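Local coordinates for protein thioredoxin reductase (PDB 4NTD) that probably forms the disulfide bond of holomycin as an FAD-dependent dithiol oxidase related to thioredoxin reductases, at residues I223-L237 with V240-V253. Sequence-based numbering, arbitrary orientation.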
loop_
_atom_site.group_PDB
_atom_site.type_symbol
_atom_site.label_atom_id
_atom_site.label_comp_id
_atom_site.label_asym_id
_atom_site.label_seq_id
_atom_site.Cartn_x
_atom_site.Cartn_y
_atom_site.Cartn_z
ATOM N N ILE A 223 -36.209 -8.301 8.668
ATOM C CA ILE A 223 -37.063 -8.352 9.846
ATOM C C ILE A 223 -37.392 -6.924 10.271
ATOM O O ILE A 223 -36.494 -6.102 10.465
ATOM C CB ILE A 223 -36.392 -9.156 10.979
ATOM C CG1 ILE A 223 -36.193 -10.605 10.506
ATOM C CG2 ILE A 223 -37.227 -9.102 12.254
ATOM C CD1 ILE A 223 -35.566 -11.533 11.519
ATOM N N GLU A 224 -38.687 -6.635 10.395
ATOM C CA GLU A 224 -39.197 -5.309 10.762
ATOM C C GLU A 224 -39.172 -5.112 12.267
ATOM O O GLU A 224 -39.325 -6.078 13.017
ATOM C CB GLU A 224 -40.650 -5.145 10.297
ATOM C CG GLU A 224 -40.823 -4.937 8.806
ATOM C CD GLU A 224 -40.263 -3.610 8.340
ATOM O OE1 GLU A 224 -40.557 -2.581 8.984
ATOM O OE2 GLU A 224 -39.531 -3.594 7.332
ATOM N N GLY A 225 -39.010 -3.865 12.702
ATOM C CA GLY A 225 -39.087 -3.514 14.119
ATOM C C GLY A 225 -37.881 -2.745 14.619
ATOM O O GLY A 225 -36.773 -2.901 14.110
ATOM N N THR A 226 -38.104 -1.910 15.629
ATOM C CA THR A 226 -37.024 -1.192 16.293
ATOM C C THR A 226 -36.194 -2.180 17.119
ATOM O O THR A 226 -36.733 -2.920 17.936
ATOM C CB THR A 226 -37.577 -0.079 17.208
ATOM O OG1 THR A 226 -38.405 0.804 16.440
ATOM C CG2 THR A 226 -36.450 0.721 17.856
ATOM N N VAL A 227 -34.888 -2.199 16.874
ATOM C CA VAL A 227 -33.947 -3.012 17.634
ATOM C C VAL A 227 -33.752 -2.373 19.009
ATOM O O VAL A 227 -33.394 -1.197 19.099
ATOM C CB VAL A 227 -32.587 -3.122 16.907
ATOM C CG1 VAL A 227 -31.566 -3.857 17.767
ATOM C CG2 VAL A 227 -32.755 -3.817 15.561
ATOM N N LYS A 228 -33.990 -3.153 20.065
ATOM C CA LYS A 228 -33.895 -2.658 21.437
ATOM C C LYS A 228 -32.489 -2.835 22.014
ATOM O O LYS A 228 -31.946 -1.909 22.615
ATOM C CB LYS A 228 -34.922 -3.369 22.324
ATOM C CG LYS A 228 -35.020 -2.812 23.738
ATOM C CD LYS A 228 -36.002 -3.599 24.590
ATOM C CE LYS A 228 -35.789 -3.314 26.069
ATOM N NZ LYS A 228 -36.925 -3.786 26.911
ATOM N N ARG A 229 -31.923 -4.028 21.845
ATOM C CA ARG A 229 -30.622 -4.360 22.428
ATOM C C ARG A 229 -30.003 -5.579 21.757
ATOM O O ARG A 229 -30.698 -6.363 21.108
ATOM C CB ARG A 229 -30.758 -4.642 23.935
ATOM C CG ARG A 229 -31.408 -5.983 24.276
ATOM C CD ARG A 229 -31.462 -6.245 25.776
ATOM N NE ARG A 229 -32.301 -7.402 26.091
ATOM C CZ ARG A 229 -31.858 -8.533 26.635
ATOM N NH1 ARG A 229 -30.576 -8.673 26.947
ATOM N NH2 ARG A 229 -32.705 -9.525 26.875
ATOM N N LEU A 230 -28.695 -5.732 21.935
ATOM C CA LEU A 230 -28.017 -6.971 21.605
ATOM C C LEU A 230 -28.116 -7.843 22.852
ATOM O O LEU A 230 -27.939 -7.351 23.968
ATOM C CB LEU A 230 -26.550 -6.724 21.259
ATOM C CG LEU A 230 -26.262 -5.783 20.090
ATOM C CD1 LEU A 230 -24.764 -5.715 19.840
ATOM C CD2 LEU A 230 -26.999 -6.215 18.831
ATOM N N VAL A 231 -28.420 -9.123 22.665
ATOM C CA VAL A 231 -28.524 -10.063 23.779
ATOM C C VAL A 231 -27.190 -10.779 23.956
ATOM O O VAL A 231 -26.723 -11.466 23.046
ATOM C CB VAL A 231 -29.647 -11.096 23.550
ATOM C CG1 VAL A 231 -29.781 -12.021 24.753
ATOM C CG2 VAL A 231 -30.967 -10.388 23.275
ATOM N N VAL A 232 -26.587 -10.610 25.131
ATOM C CA VAL A 232 -25.283 -11.189 25.443
ATOM C C VAL A 232 -25.401 -12.085 26.674
ATOM O O VAL A 232 -25.923 -11.660 27.706
ATOM C CB VAL A 232 -24.237 -10.088 25.717
ATOM C CG1 VAL A 232 -22.871 -10.697 26.009
ATOM C CG2 VAL A 232 -24.151 -9.124 24.540
ATOM N N GLU A 233 -24.926 -13.324 26.553
ATOM C CA GLU A 233 -24.940 -14.284 27.660
ATOM C C GLU A 233 -23.634 -15.080 27.688
ATOM O O GLU A 233 -23.188 -15.584 26.656
ATOM C CB GLU A 233 -26.136 -15.232 27.532
ATOM C CG GLU A 233 -27.493 -14.545 27.634
ATOM C CD GLU A 233 -28.662 -15.487 27.402
ATOM O OE1 GLU A 233 -28.445 -16.715 27.297
ATOM O OE2 GLU A 233 -29.809 -14.997 27.324
ATOM N N ASP A 234 -23.029 -15.182 28.872
ATOM C CA ASP A 234 -21.743 -15.866 29.061
ATOM C C ASP A 234 -20.654 -15.340 28.114
ATOM O O ASP A 234 -19.916 -16.117 27.502
ATOM C CB ASP A 234 -21.902 -17.387 28.916
ATOM C CG ASP A 234 -22.877 -17.976 29.926
ATOM O OD1 ASP A 234 -23.162 -17.321 30.951
ATOM O OD2 ASP A 234 -23.355 -19.106 29.693
ATOM N N ASP A 235 -20.577 -14.016 28.004
ATOM C CA ASP A 235 -19.549 -13.327 27.215
ATOM C C ASP A 235 -19.586 -13.649 25.712
ATOM O O ASP A 235 -18.549 -13.652 25.044
ATOM C CB ASP A 235 -18.153 -13.610 27.789
ATOM C CG ASP A 235 -17.105 -12.613 27.311
ATOM O OD1 ASP A 235 -15.945 -13.026 27.105
ATOM O OD2 ASP A 235 -17.441 -11.422 27.135
ATOM N N ARG A 236 -20.776 -13.918 25.184
ATOM C CA ARG A 236 -20.951 -14.029 23.736
ATOM C C ARG A 236 -22.334 -13.572 23.305
ATOM O O ARG A 236 -23.327 -13.783 24.006
ATOM C CB ARG A 236 -20.647 -15.445 23.214
ATOM C CG ARG A 236 -20.927 -16.594 24.173
ATOM C CD ARG A 236 -19.963 -17.748 23.934
ATOM N NE ARG A 236 -20.098 -18.314 22.589
ATOM C CZ ARG A 236 -20.633 -19.502 22.293
ATOM N NH1 ARG A 236 -21.100 -20.311 23.243
ATOM N NH2 ARG A 236 -20.694 -19.893 21.025
ATOM N N LEU A 237 -22.372 -12.924 22.146
ATOM C CA LEU A 237 -23.615 -12.476 21.540
ATOM C C LEU A 237 -24.498 -13.673 21.205
ATOM O O LEU A 237 -24.037 -14.644 20.606
ATOM C CB LEU A 237 -23.319 -11.679 20.270
ATOM C CG LEU A 237 -24.535 -11.171 19.497
ATOM C CD1 LEU A 237 -25.156 -9.983 20.209
ATOM C CD2 LEU A 237 -24.149 -10.799 18.078
ATOM N N VAL A 240 -30.521 -10.616 18.793
ATOM C CA VAL A 240 -31.008 -9.246 18.737
ATOM C C VAL A 240 -32.441 -9.231 19.256
ATOM O O VAL A 240 -33.267 -10.028 18.812
ATOM C CB VAL A 240 -30.980 -8.718 17.285
ATOM C CG1 VAL A 240 -31.516 -7.296 17.203
ATOM C CG2 VAL A 240 -29.563 -8.786 16.725
ATOM N N GLU A 241 -32.726 -8.337 20.200
ATOM C CA GLU A 241 -34.076 -8.182 20.739
ATOM C C GLU A 241 -34.747 -6.963 20.116
ATOM O O GLU A 241 -34.127 -5.906 19.983
ATOM C CB GLU A 241 -34.046 -8.044 22.263
ATOM C CG GLU A 241 -35.428 -7.941 22.896
ATOM C CD GLU A 241 -35.408 -8.013 24.413
ATOM O OE1 GLU A 241 -34.468 -8.605 24.980
ATOM O OE2 GLU A 241 -36.346 -7.480 25.043
ATOM N N LEU A 242 -36.017 -7.121 19.747
ATOM C CA LEU A 242 -36.796 -6.056 19.114
ATOM C C LEU A 242 -37.714 -5.364 20.126
ATOM O O LEU A 242 -37.902 -5.857 21.238
ATOM C CB LEU A 242 -37.615 -6.626 17.955
ATOM C CG LEU A 242 -36.810 -7.364 16.878
ATOM C CD1 LEU A 242 -37.737 -8.078 15.907
ATOM C CD2 LEU A 242 -35.890 -6.406 16.138
ATOM N N ALA A 243 -38.287 -4.229 19.718
ATOM C CA ALA A 243 -39.048 -3.321 20.607
ATOM C C ALA A 243 -40.061 -3.979 21.545
ATOM O O ALA A 243 -40.164 -3.589 22.710
ATOM C CB ALA A 243 -39.732 -2.231 19.791
ATOM N N GLU A 244 -40.806 -4.961 21.047
ATOM C CA GLU A 244 -41.848 -5.601 21.854
ATOM C C GLU A 244 -41.474 -7.039 22.229
ATOM O O GLU A 244 -42.308 -7.946 22.187
ATOM C CB GLU A 244 -43.195 -5.536 21.126
ATOM C CG GLU A 244 -43.625 -4.122 20.740
ATOM C CD GLU A 244 -43.776 -3.190 21.931
ATOM O OE1 GLU A 244 -44.194 -3.654 23.014
ATOM O OE2 GLU A 244 -43.482 -1.984 21.783
ATOM N N ASP A 245 -40.201 -7.222 22.583
ATOM C CA ASP A 245 -39.685 -8.439 23.235
ATOM C C ASP A 245 -39.488 -9.669 22.337
ATOM O O ASP A 245 -39.108 -10.730 22.835
ATOM C CB ASP A 245 -40.537 -8.816 24.458
ATOM C CG ASP A 245 -40.696 -7.667 25.442
ATOM O OD1 ASP A 245 -41.475 -7.821 26.405
ATOM O OD2 ASP A 245 -40.048 -6.614 25.257
ATOM N N SER A 246 -39.731 -9.540 21.035
ATOM C CA SER A 246 -39.354 -10.596 20.097
ATOM C C SER A 246 -37.841 -10.607 19.968
ATOM O O SER A 246 -37.199 -9.564 20.086
ATOM C CB SER A 246 -39.971 -10.374 18.716
ATOM O OG SER A 246 -41.363 -10.605 18.733
ATOM N N GLY A 247 -37.277 -11.786 19.733
ATOM C CA GLY A 247 -35.837 -11.930 19.571
ATOM C C GLY A 247 -35.483 -12.793 18.380
ATOM O O GLY A 247 -36.245 -13.682 18.000
ATOM N N VAL A 248 -34.325 -12.520 17.788
ATOM C CA VAL A 248 -33.795 -13.331 16.700
ATOM C C VAL A 248 -32.377 -13.737 17.059
ATOM O O VAL A 248 -31.521 -12.881 17.279
ATOM C CB VAL A 248 -33.780 -12.565 15.365
ATOM C CG1 VAL A 248 -33.230 -13.446 14.249
ATOM C CG2 VAL A 248 -35.180 -12.078 15.025
ATOM N N ALA A 249 -32.138 -15.044 17.124
ATOM C CA ALA A 249 -30.821 -15.559 17.465
ATOM C C ALA A 249 -29.841 -15.333 16.312
ATOM O O ALA A 249 -30.164 -15.589 15.150
ATOM C CB ALA A 249 -30.903 -17.036 17.822
ATOM N N ARG A 250 -28.662 -14.820 16.656
ATOM C CA ARG A 250 -27.557 -14.591 15.720
ATOM C C ARG A 250 -26.260 -14.834 16.493
ATOM O O ARG A 250 -26.222 -14.641 17.708
ATOM C CB ARG A 250 -27.556 -13.146 15.204
ATOM C CG ARG A 250 -28.733 -12.723 14.330
ATOM C CD ARG A 250 -28.657 -13.276 12.911
ATOM N NE ARG A 250 -29.436 -14.499 12.735
ATOM C CZ ARG A 250 -29.570 -15.159 11.587
ATOM N NH1 ARG A 250 -28.968 -14.732 10.477
ATOM N NH2 ARG A 250 -30.311 -16.261 11.546
ATOM N N SER A 251 -25.201 -15.247 15.802
ATOM C CA SER A 251 -23.888 -15.413 16.440
ATOM C C SER A 251 -23.037 -14.146 16.316
ATOM O O SER A 251 -22.198 -13.867 17.177
ATOM C CB SER A 251 -23.139 -16.598 15.828
ATOM O OG SER A 251 -22.690 -16.293 14.521
ATOM N N THR A 252 -23.252 -13.399 15.237
ATOM C CA THR A 252 -22.459 -12.212 14.923
ATOM C C THR A 252 -23.354 -11.164 14.267
ATOM O O THR A 252 -24.190 -11.500 13.428
ATOM C CB THR A 252 -21.313 -12.561 13.949
ATOM O OG1 THR A 252 -20.666 -13.766 14.373
ATOM C CG2 THR A 252 -20.291 -11.435 13.878
ATOM N N VAL A 253 -23.181 -9.902 14.655
ATOM C CA VAL A 253 -23.953 -8.800 14.082
ATOM C C VAL A 253 -23.001 -7.752 13.510
ATOM O O VAL A 253 -21.975 -7.435 14.115
ATOM C CB VAL A 253 -24.908 -8.176 15.125
ATOM C CG1 VAL A 253 -25.553 -6.903 14.595
ATOM C CG2 VAL A 253 -25.988 -9.178 15.512
HETATM O O HOH W 1 -21.707 -15.507 19.419
#
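The guanidinium of R229 carries V231 CG2 over the centre of one face, 3.9 Å above its plane, and meets the carboxylate of E241 at an edge. The two flat groups stand 75° apart, and in the conformer described R229 NE lies 2.7 Å from E241 OE1 in a salt bridge that reaches the oxygen from above the carboxylate plane; R229 NH2 adds a weak bond to the same oxygen. With CG wedged between backbone N and carbonyl carbon (chi1 74°), R229 lays CG against E241 CB as its extended chain crosses the E241 side chain at a slant. K228 lies alongside E241 and points the same way, its NZ 4.2 Å from E241 OE2, a separation too long for a salt bridge, though the opposite charges may still attract in this conformer. An alanine in place of E241 would probably leave the R229 guanidinium without its carboxylate mate and less firmly held, with K228 losing a nearby opposite charge.

Beneath these chains the backbone forms a classic beta bulge: K228 N donates to E241 O (2.8 Å), R229 N reaches the same oxygen weakly, and E241 N returns a nearly straight bond to R229 O (3.0 Å). The buried V227 presses CG1 tightly on V240 CG1 (3.5 Å), while I223, from the outer strand 222-223 of the parallel sheet, meets V248 CG2 with CD1, tip to tip. Farther along, L237 CD2 packs on V253 CG2 (3.5 Å), and one water bridges L237 O and S251 O. F201 touches V240 and V248, seating on the parallel sheet a three-stranded antiparallel beta meander, as in the NADPH-binding domain of thioredoxin reductase-like flavoenzymes.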